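Local coordinates for enoyl-[acyl-carrier-protein] reductase [FMN] (PDB 5GVJ) that probably reduces enoyl-acyl-carrier-protein substrates with NADH through an FMN cofactor, as the FabK-type enoyl reductases of bacterial fatty-acid synthesis do, at residues 136-140 against 155-159; 4-8 against 187-191; 141-147 against 229-233. The protein carries 1 engineered substitution. Residues are numbered along the deposited sequence.

Contact 1: residues 136-140 against 155-159; sequences VIAEG and LVNKV
Ala138, Leu155 and Val159 carry most of this buried contact, in which a barrel strand packs on the next barrel helix along the chain, 152-162. Residues 136-139 form an extended strand that runs into a loop at Gly140; 155-159 are an interior piece of the helix. The axes approach to 8.4 Å at 143°, so the helix runs back roughly antiparallel to the strand, with Ala138 and Val156 the nearest CA pair (5.8 Å). Ala138 points its CB at the helix, 3.8 Å from Leu155 CD2, 4.2 Å from Val156 CG2 and 4.3 Å from Val159 CG2. Leu155 (tp) lays CD2 along the backbone, 3.5 Å from Glu139 N. Val159 (t) places CG1 4.0 Å from CG2 of Val136 (m). Ile137 and Glu139 point away from the helix; Glu139 binds FMN in this protein, though none is bound here. Strand 136-139 pairs with 114-119 and 167-170, and Leu155 packs on Ile217 of the second subunit. This packing of a barrel strand on the helix of its beta-alpha unit is characteristic of a TIM barrel. No hydrogen bond joins the segments: the small Ala138 admits the helix closely, and the contact rests on apolar packing alone.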
loop_
_atom_site.group_PDB
_atom_site.type_symbol
_atom_site.label_atom_id
_atom_site.label_comp_id
_atom_site.label_asym_id
_atom_site.label_seq_id
_atom_site.Cartn_x
_atom_site.Cartn_y
_atom_site.Cartn_z
ATOM N N VAL A 136 13.846 -11.574 3.587
ATOM C CA VAL A 136 12.538 -11.908 3.037
ATOM C C VAL A 136 12.059 -10.767 2.171
ATOM O O VAL A 136 12.330 -9.594 2.451
ATOM C CB VAL A 136 11.484 -12.227 4.121
ATOM C CG1 VAL A 136 11.911 -13.426 4.924
ATOM C CG2 VAL A 136 11.253 -11.020 5.010
ATOM N N ILE A 137 11.365 -11.123 1.103
ATOM C CA ILE A 137 10.668 -10.172 0.261
ATOM C C ILE A 137 9.222 -10.164 0.730
ATOM O O ILE A 137 8.557 -11.209 0.740
ATOM C CB ILE A 137 10.780 -10.546 -1.226
ATOM C CG1 ILE A 137 12.238 -10.438 -1.710
ATOM C CG2 ILE A 137 9.892 -9.628 -2.072
ATOM C CD1 ILE A 137 12.561 -11.314 -2.920
ATOM N N ALA A 138 8.750 -9.004 1.170
ATOM C CA ALA A 138 7.366 -8.840 1.580
ATOM C C ALA A 138 6.648 -8.249 0.380
ATOM O O ALA A 138 6.885 -7.098 0.018
ATOM C CB ALA A 138 7.261 -7.942 2.811
ATOM N N GLU A 139 5.810 -9.043 -0.263
ATOM C CA GLU A 139 5.223 -8.647 -1.538
ATOM C C GLU A 139 3.755 -8.292 -1.344
ATOM O O GLU A 139 2.928 -9.178 -1.103
ATOM C CB GLU A 139 5.378 -9.762 -2.571
ATOM C CG GLU A 139 4.769 -9.407 -3.912
ATOM C CD GLU A 139 5.045 -10.467 -4.958
ATOM O OE1 GLU A 139 4.265 -11.434 -5.061
ATOM O OE2 GLU A 139 6.057 -10.331 -5.663
ATOM N N GLY A 140 3.432 -7.005 -1.470
ATOM C CA GLY A 140 2.052 -6.573 -1.368
ATOM C C GLY A 140 1.237 -6.933 -2.596
ATOM O O GLY A 140 1.754 -7.122 -3.706
ATOM N N LEU A 155 1.872 -4.598 4.891
ATOM C CA LEU A 155 2.661 -5.820 5.014
ATOM C C LEU A 155 4.110 -5.529 5.385
ATOM O O LEU A 155 4.675 -6.172 6.275
ATOM C CB LEU A 155 2.599 -6.601 3.707
ATOM C CG LEU A 155 3.359 -7.923 3.713
ATOM C CD1 LEU A 155 2.639 -8.946 4.584
ATOM C CD2 LEU A 155 3.487 -8.413 2.270
ATOM N N VAL A 156 4.744 -4.584 4.691
ATOM C CA VAL A 156 6.140 -4.280 4.989
ATOM C C VAL A 156 6.294 -3.833 6.437
ATOM O O VAL A 156 7.258 -4.204 7.113
ATOM C CB VAL A 156 6.683 -3.220 4.013
ATOM C CG1 VAL A 156 8.094 -2.789 4.414
ATOM C CG2 VAL A 156 6.675 -3.764 2.600
ATOM N N ASN A 157 5.350 -3.024 6.931
ATOM C CA ASN A 157 5.406 -2.546 8.309
ATOM C C ASN A 157 5.351 -3.714 9.283
ATOM O O ASN A 157 6.207 -3.839 10.164
ATOM C CB ASN A 157 4.251 -1.568 8.544
ATOM C CG ASN A 157 4.304 -0.886 9.912
ATOM O OD1 ASN A 157 5.087 -1.260 10.785
ATOM N ND2 ASN A 157 3.464 0.140 10.088
ATOM N N LYS A 158 4.359 -4.595 9.126
ATOM C CA LYS A 158 4.194 -5.677 10.096
ATOM C C LYS A 158 5.337 -6.676 9.999
ATOM O O LYS A 158 5.875 -7.118 11.020
ATOM C CB LYS A 158 2.853 -6.382 9.880
ATOM C CG LYS A 158 2.615 -7.577 10.802
ATOM C CD LYS A 158 2.605 -7.146 12.272
ATOM C CE LYS A 158 2.074 -8.253 13.178
ATOM N NZ LYS A 158 2.438 -8.028 14.609
ATOM N N VAL A 159 5.732 -7.031 8.779
ATOM C CA VAL A 159 6.793 -8.022 8.600
ATOM C C VAL A 159 8.103 -7.514 9.189
ATOM O O VAL A 159 8.783 -8.231 9.930
ATOM C CB VAL A 159 6.938 -8.392 7.113
ATOM C CG1 VAL A 159 8.226 -9.184 6.861
ATOM C CG2 VAL A 159 5.739 -9.207 6.656
#

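Contact 2: residues 4-8 against 187-191; sequences RTRVT and AEAVQ
The start of an N-terminal helix meets residues 188-189, at the N-terminal end of a barrel strand, with Thr5 and Glu188 the nearest CA pair at 5.9 Å. Residues 4-5 are extended and helix 6-11 begins at Arg6, with Thr5 as its N-cap. The p rotamer of Thr5 lets OG1 accept from Val7 N at 2.9 Å and, weakly, from Thr8 N at 3.4 Å, while the same OG1 donates to Glu188 O at 2.7 Å. Glu188 has the most surface covered; with chi1 m and chi2 t, its OE2 forms a salt bridge with Arg6 NH1 at 2.7 Å, near the guanidinium plane. Arg6 bends at chi3 (p) after chi1 m and chi2 t; its NH2 bonds to Asn164 O. Val7 (t) sets CG1 3.6 Å from Ala189 CB and CG2 4.0 Å from Glu188 CB. Helix 6-11 thus covers the N-terminal end of the barrel, as N-terminal segments often do in TIM barrels, Val7 resting on interior-facing Ala189 and on Ile168 of strand 167-170. Gln191, at the other end of the strand segment, belongs to the FMN site. Thr5 touches Phe183 of helix 176-185, and Tyr311 of the second subunit packs on Thr5 and Glu188.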
loop_
_atom_site.group_PDB
_atom_site.type_symbol
_atom_site.label_atom_id
_atom_site.label_comp_id
_atom_site.label_asym_id
_atom_site.label_seq_id
_atom_site.Cartn_x
_atom_site.Cartn_y
_atom_site.Cartn_z
ATOM N N ARG A 4 23.739 2.718 1.328
ATOM C CA ARG A 4 24.191 1.426 1.819
ATOM C C ARG A 4 23.168 0.899 2.815
ATOM O O ARG A 4 22.676 1.653 3.652
ATOM C CB ARG A 4 25.564 1.566 2.478
ATOM C CG ARG A 4 26.208 0.257 2.858
ATOM C CD ARG A 4 27.587 0.484 3.472
ATOM N NE ARG A 4 28.187 -0.780 3.890
ATOM C CZ ARG A 4 29.466 -0.928 4.217
ATOM N NH1 ARG A 4 30.287 0.115 4.182
ATOM N NH2 ARG A 4 29.922 -2.121 4.568
ATOM N N THR A 5 22.806 -0.379 2.701
ATOM C CA THR A 5 21.868 -0.985 3.644
ATOM C C THR A 5 22.360 -2.378 4.003
ATOM O O THR A 5 23.291 -2.904 3.391
ATOM C CB THR A 5 20.445 -1.091 3.086
ATOM O OG1 THR A 5 20.357 -2.213 2.200
ATOM C CG2 THR A 5 20.040 0.185 2.314
ATOM N N ARG A 6 21.705 -3.004 4.990
ATOM C CA ARG A 6 22.035 -4.400 5.272
ATOM C C ARG A 6 21.895 -5.274 4.028
ATOM O O ARG A 6 22.583 -6.297 3.908
ATOM C CB ARG A 6 21.152 -4.952 6.388
ATOM C CG ARG A 6 21.394 -4.319 7.750
ATOM C CD ARG A 6 20.172 -4.535 8.663
ATOM N NE ARG A 6 20.106 -5.864 9.200
ATOM C CZ ARG A 6 18.997 -6.482 9.595
ATOM N NH1 ARG A 6 17.789 -5.922 9.484
ATOM N NH2 ARG A 6 19.115 -7.694 10.089
ATOM N N VAL A 7 21.014 -4.900 3.097
ATOM C CA VAL A 7 20.802 -5.759 1.933
ATOM C C VAL A 7 21.954 -5.623 0.951
ATOM O O VAL A 7 22.424 -6.619 0.391
ATOM C CB VAL A 7 19.445 -5.464 1.266
ATOM C CG1 VAL A 7 19.336 -6.215 -0.063
ATOM C CG2 VAL A 7 18.309 -5.871 2.201
ATOM N N THR A 8 22.446 -4.402 0.717
ATOM C CA THR A 8 23.605 -4.303 -0.172
ATOM C C THR A 8 24.826 -4.991 0.440
ATOM O O THR A 8 25.649 -5.564 -0.287
ATOM C CB THR A 8 23.915 -2.840 -0.514
ATOM O OG1 THR A 8 24.310 -2.119 0.661
ATOM C CG2 THR A 8 22.705 -2.175 -1.128
ATOM N N ALA A 187 11.624 -1.517 5.379
ATOM C CA ALA A 187 12.406 -2.270 4.408
ATOM C C ALA A 187 13.818 -1.707 4.299
ATOM O O ALA A 187 14.069 -0.538 4.591
ATOM C CB ALA A 187 11.735 -2.244 3.035
ATOM N N GLU A 188 14.750 -2.559 3.852
ATOM C CA GLU A 188 16.113 -2.133 3.562
ATOM C C GLU A 188 16.507 -2.388 2.110
ATOM O O GLU A 188 17.679 -2.227 1.758
ATOM C CB GLU A 188 17.079 -2.809 4.539
ATOM C CG GLU A 188 16.678 -2.438 5.964
ATOM C CD GLU A 188 17.492 -3.128 7.030
ATOM O OE1 GLU A 188 18.630 -2.691 7.261
ATOM O OE2 GLU A 188 16.984 -4.086 7.642
ATOM N N ALA A 189 15.555 -2.783 1.268
ATOM C CA ALA A 189 15.739 -2.786 -0.180
ATOM C C ALA A 189 14.354 -2.825 -0.809
ATOM O O ALA A 189 13.341 -2.956 -0.116
ATOM C CB ALA A 189 16.614 -3.962 -0.649
ATOM N N VAL A 190 14.307 -2.679 -2.134
ATOM C CA VAL A 190 13.036 -2.734 -2.844
ATOM C C VAL A 190 13.196 -3.600 -4.083
ATOM O O VAL A 190 14.269 -3.667 -4.683
ATOM C CB VAL A 190 12.511 -1.330 -3.233
ATOM C CG1 VAL A 190 12.107 -0.543 -1.974
ATOM C CG2 VAL A 190 13.551 -0.558 -4.038
ATOM N N GLN A 191 12.109 -4.259 -4.460
ATOM C CA GLN A 191 12.037 -5.035 -5.687
ATOM C C GLN A 191 10.982 -4.384 -6.572
ATOM O O GLN A 191 9.887 -4.070 -6.098
ATOM C CB GLN A 191 11.702 -6.498 -5.385
ATOM C CG GLN A 191 11.575 -7.361 -6.618
ATOM C CD GLN A 191 11.306 -8.799 -6.254
ATOM O OE1 GLN A 191 10.441 -9.079 -5.419
ATOM N NE2 GLN A 191 12.070 -9.721 -6.848
#

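Contact 3: residues 141-147 against 229-233; sequences MESGGHI and HPARV
Backbone pairing sets the frame of this contact, a short antiparallel bridge between strands 145-146 and 231-234. Gly145 and Arg232 form the hydrogen-bonded pair (CA-CA 4.8 Å): Gly145 N donates to Arg232 O at 2.8 Å and Arg232 N to Gly145 O at 2.7 Å. His146 and Ala231 are the non-hydrogen-bonded pair (CA-CA 3.9 Å), and Ile147 N to Pro230 O at 3.2 Å closes the next step. Gly145 has phi 78°, a value that favours glycine. Two CA-H...O contacts accompany the pairing, Ala231 CA to Gly145 O at 3.1 Å and His146 CA to Pro230 O at 3.3 Å.

Side chain meets backbone at Arg232, the residue most covered by the contact. With chi1 and chi2 both t and chi3 m, it reaches the turn at 141-143, where NH2 and NE donate to Met141 O at 3.0 and 3.1 Å; NH1 is held by Thr220. CD lies 3.2 Å from Ser143 O.

Apolar packing is lighter: Ile147 (pt) brings CG1 to 4.2 Å from Pro230 CB. Separately, His146 (m) makes a plain van der Waals approach, CD2 to Ala231 CB 3.7 Å.

The loop entering the bridge includes Gly144, an FMN-binding residue of this protein, although no FMN is bound to this chain here. Ser143 OG bonds to Gly140 O, and Glu142 reaches Thr151 of the second subunit. The chemistry is mainly backbone pairing plus one arginine bonded to a carbonyl, which ties the FMN-site loop after strand 136-139 to the small three-stranded sheet.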
loop_
_atom_site.group_PDB
_atom_site.type_symbol
_atom_site.label_atom_id
_atom_site.label_comp_id
_atom_site.label_asym_id
_atom_site.label_seq_id
_atom_site.Cartn_x
_atom_site.Cartn_y
_atom_site.Cartn_z
ATOM N N MET A 141 -0.079 -7.034 -2.383
ATOM C CA MET A 141 -1.010 -7.491 -3.415
ATOM C C MET A 141 -1.224 -6.485 -4.544
ATOM O O MET A 141 -1.952 -6.813 -5.489
ATOM C CB MET A 141 -2.355 -7.837 -2.777
ATOM C CG MET A 141 -2.962 -6.696 -2.003
ATOM S SD MET A 141 -4.154 -5.827 -3.026
ATOM C CE MET A 141 -5.481 -7.041 -3.060
ATOM N N GLU A 142 -0.631 -5.290 -4.494
ATOM C CA GLU A 142 -0.672 -4.423 -5.669
ATOM C C GLU A 142 0.283 -4.879 -6.762
ATOM O O GLU A 142 0.273 -4.301 -7.853
ATOM C CB GLU A 142 -0.340 -2.968 -5.311
ATOM C CG GLU A 142 0.861 -2.782 -4.371
ATOM C CD GLU A 142 0.429 -2.693 -2.912
ATOM O OE1 GLU A 142 -0.004 -3.722 -2.354
ATOM O OE2 GLU A 142 0.491 -1.585 -2.337
ATOM N N SER A 143 1.118 -5.875 -6.496
ATOM C CA SER A 143 2.029 -6.328 -7.530
ATOM C C SER A 143 1.263 -7.122 -8.589
ATOM O O SER A 143 0.099 -7.495 -8.407
ATOM C CB SER A 143 3.160 -7.154 -6.920
ATOM O OG SER A 143 2.656 -8.277 -6.239
ATOM N N GLY A 144 1.930 -7.357 -9.731
ATOM C CA GLY A 144 1.346 -8.159 -10.783
ATOM C C GLY A 144 1.526 -9.653 -10.545
ATOM O O GLY A 144 2.322 -10.097 -9.716
ATOM N N GLY A 145 0.754 -10.437 -11.289
ATOM C CA GLY A 145 0.864 -11.876 -11.183
ATOM C C GLY A 145 0.148 -12.389 -9.951
ATOM O O GLY A 145 -0.730 -11.731 -9.386
ATOM N N HIS A 146 0.529 -13.589 -9.528
ATOM C CA HIS A 146 -0.119 -14.184 -8.367
ATOM C C HIS A 146 0.190 -13.364 -7.114
ATOM O O HIS A 146 1.318 -12.911 -6.909
ATOM C CB HIS A 146 0.317 -15.641 -8.205
ATOM C CG HIS A 146 -0.120 -16.525 -9.335
ATOM N ND1 HIS A 146 0.752 -17.000 -10.293
ATOM C CD2 HIS A 146 -1.345 -16.995 -9.676
ATOM C CE1 HIS A 146 0.086 -17.733 -11.168
ATOM N NE2 HIS A 146 -1.189 -17.747 -10.817
ATOM N N ILE A 147 -0.831 -13.148 -6.285
ATOM C CA ILE A 147 -0.739 -12.198 -5.184
ATOM C C ILE A 147 -1.353 -12.787 -3.924
ATOM O O ILE A 147 -2.174 -13.706 -3.970
ATOM C CB ILE A 147 -1.449 -10.869 -5.514
ATOM C CG1 ILE A 147 -2.877 -11.155 -5.990
ATOM C CG2 ILE A 147 -0.650 -10.070 -6.525
ATOM C CD1 ILE A 147 -3.801 -9.948 -5.963
ATOM N N HIS A 229 -6.797 -18.906 -6.662
ATOM C CA HIS A 229 -5.430 -18.403 -6.734
ATOM C C HIS A 229 -5.378 -17.072 -7.481
ATOM O O HIS A 229 -5.102 -17.043 -8.682
ATOM C CB HIS A 229 -4.525 -19.423 -7.416
ATOM C CG HIS A 229 -4.837 -20.841 -7.051
ATOM N ND1 HIS A 229 -4.449 -21.404 -5.855
ATOM C CD2 HIS A 229 -5.504 -21.807 -7.725
ATOM C CE1 HIS A 229 -4.861 -22.658 -5.808
ATOM N NE2 HIS A 229 -5.504 -22.928 -6.930
ATOM N N PRO A 230 -5.621 -15.975 -6.764
ATOM C CA PRO A 230 -5.758 -14.672 -7.426
ATOM C C PRO A 230 -4.467 -14.239 -8.108
ATOM O O PRO A 230 -3.363 -14.566 -7.668
ATOM C CB PRO A 230 -6.121 -13.729 -6.273
ATOM C CG PRO A 230 -5.506 -14.378 -5.070
ATOM C CD PRO A 230 -5.649 -15.858 -5.297
ATOM N N ALA A 231 -4.621 -13.494 -9.204
ATOM C CA ALA A 231 -3.488 -12.961 -9.945
ATOM C C ALA A 231 -3.885 -11.627 -10.561
ATOM O O ALA A 231 -4.995 -11.486 -11.078
ATOM C CB ALA A 231 -3.020 -13.931 -11.032
ATOM N N ARG A 232 -2.981 -10.653 -10.499
ATOM C CA ARG A 232 -3.252 -9.312 -11.001
ATOM C C ARG A 232 -2.714 -9.181 -12.418
ATOM O O ARG A 232 -1.522 -9.410 -12.660
ATOM C CB ARG A 232 -2.635 -8.239 -10.107
ATOM C CG ARG A 232 -2.918 -6.812 -10.590
ATOM C CD ARG A 232 -2.386 -5.783 -9.610
ATOM N NE ARG A 232 -2.918 -5.988 -8.262
ATOM C CZ ARG A 232 -4.087 -5.520 -7.841
ATOM N NH1 ARG A 232 -4.857 -4.820 -8.667
ATOM N NH2 ARG A 232 -4.492 -5.763 -6.595
ATOM N N VAL A 233 -3.592 -8.804 -13.348
ATOM C CA VAL A 233 -3.223 -8.609 -14.741
ATOM C C VAL A 233 -3.891 -7.346 -15.273
ATOM O O VAL A 233 -4.859 -6.831 -14.707
ATOM C CB VAL A 233 -3.604 -9.817 -15.631
ATOM C CG1 VAL A 233 -2.825 -11.063 -15.223
ATOM C CG2 VAL A 233 -5.105 -10.068 -15.584
#

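Overall arrangement
Contacts 1 and 2 both use strands of the eight-stranded parallel barrel, whereas contact 3 lies in the separate antiparallel sheet and is only partly buried. Contact 1 is wholly apolar packing; contact 2, also buried, adds a hydroxyl-to-carbonyl hydrogen bond and a salt bridge whose arginine is exposed, and contact 3 relies on backbone pairing and on an arginine side chain bonded to a carbonyl. Contacts 1 and 2 touch where Ile137 CG2 meets Gln191 OE1 at 3.4 Å. The chain runs straight from strand 136-139 of contact 1 into 141-147 of contact 3. Contacts 2 and 3 lie on opposite sides of the chain's centre, about 23 Å apart between centres, yet all three reach the second subunit.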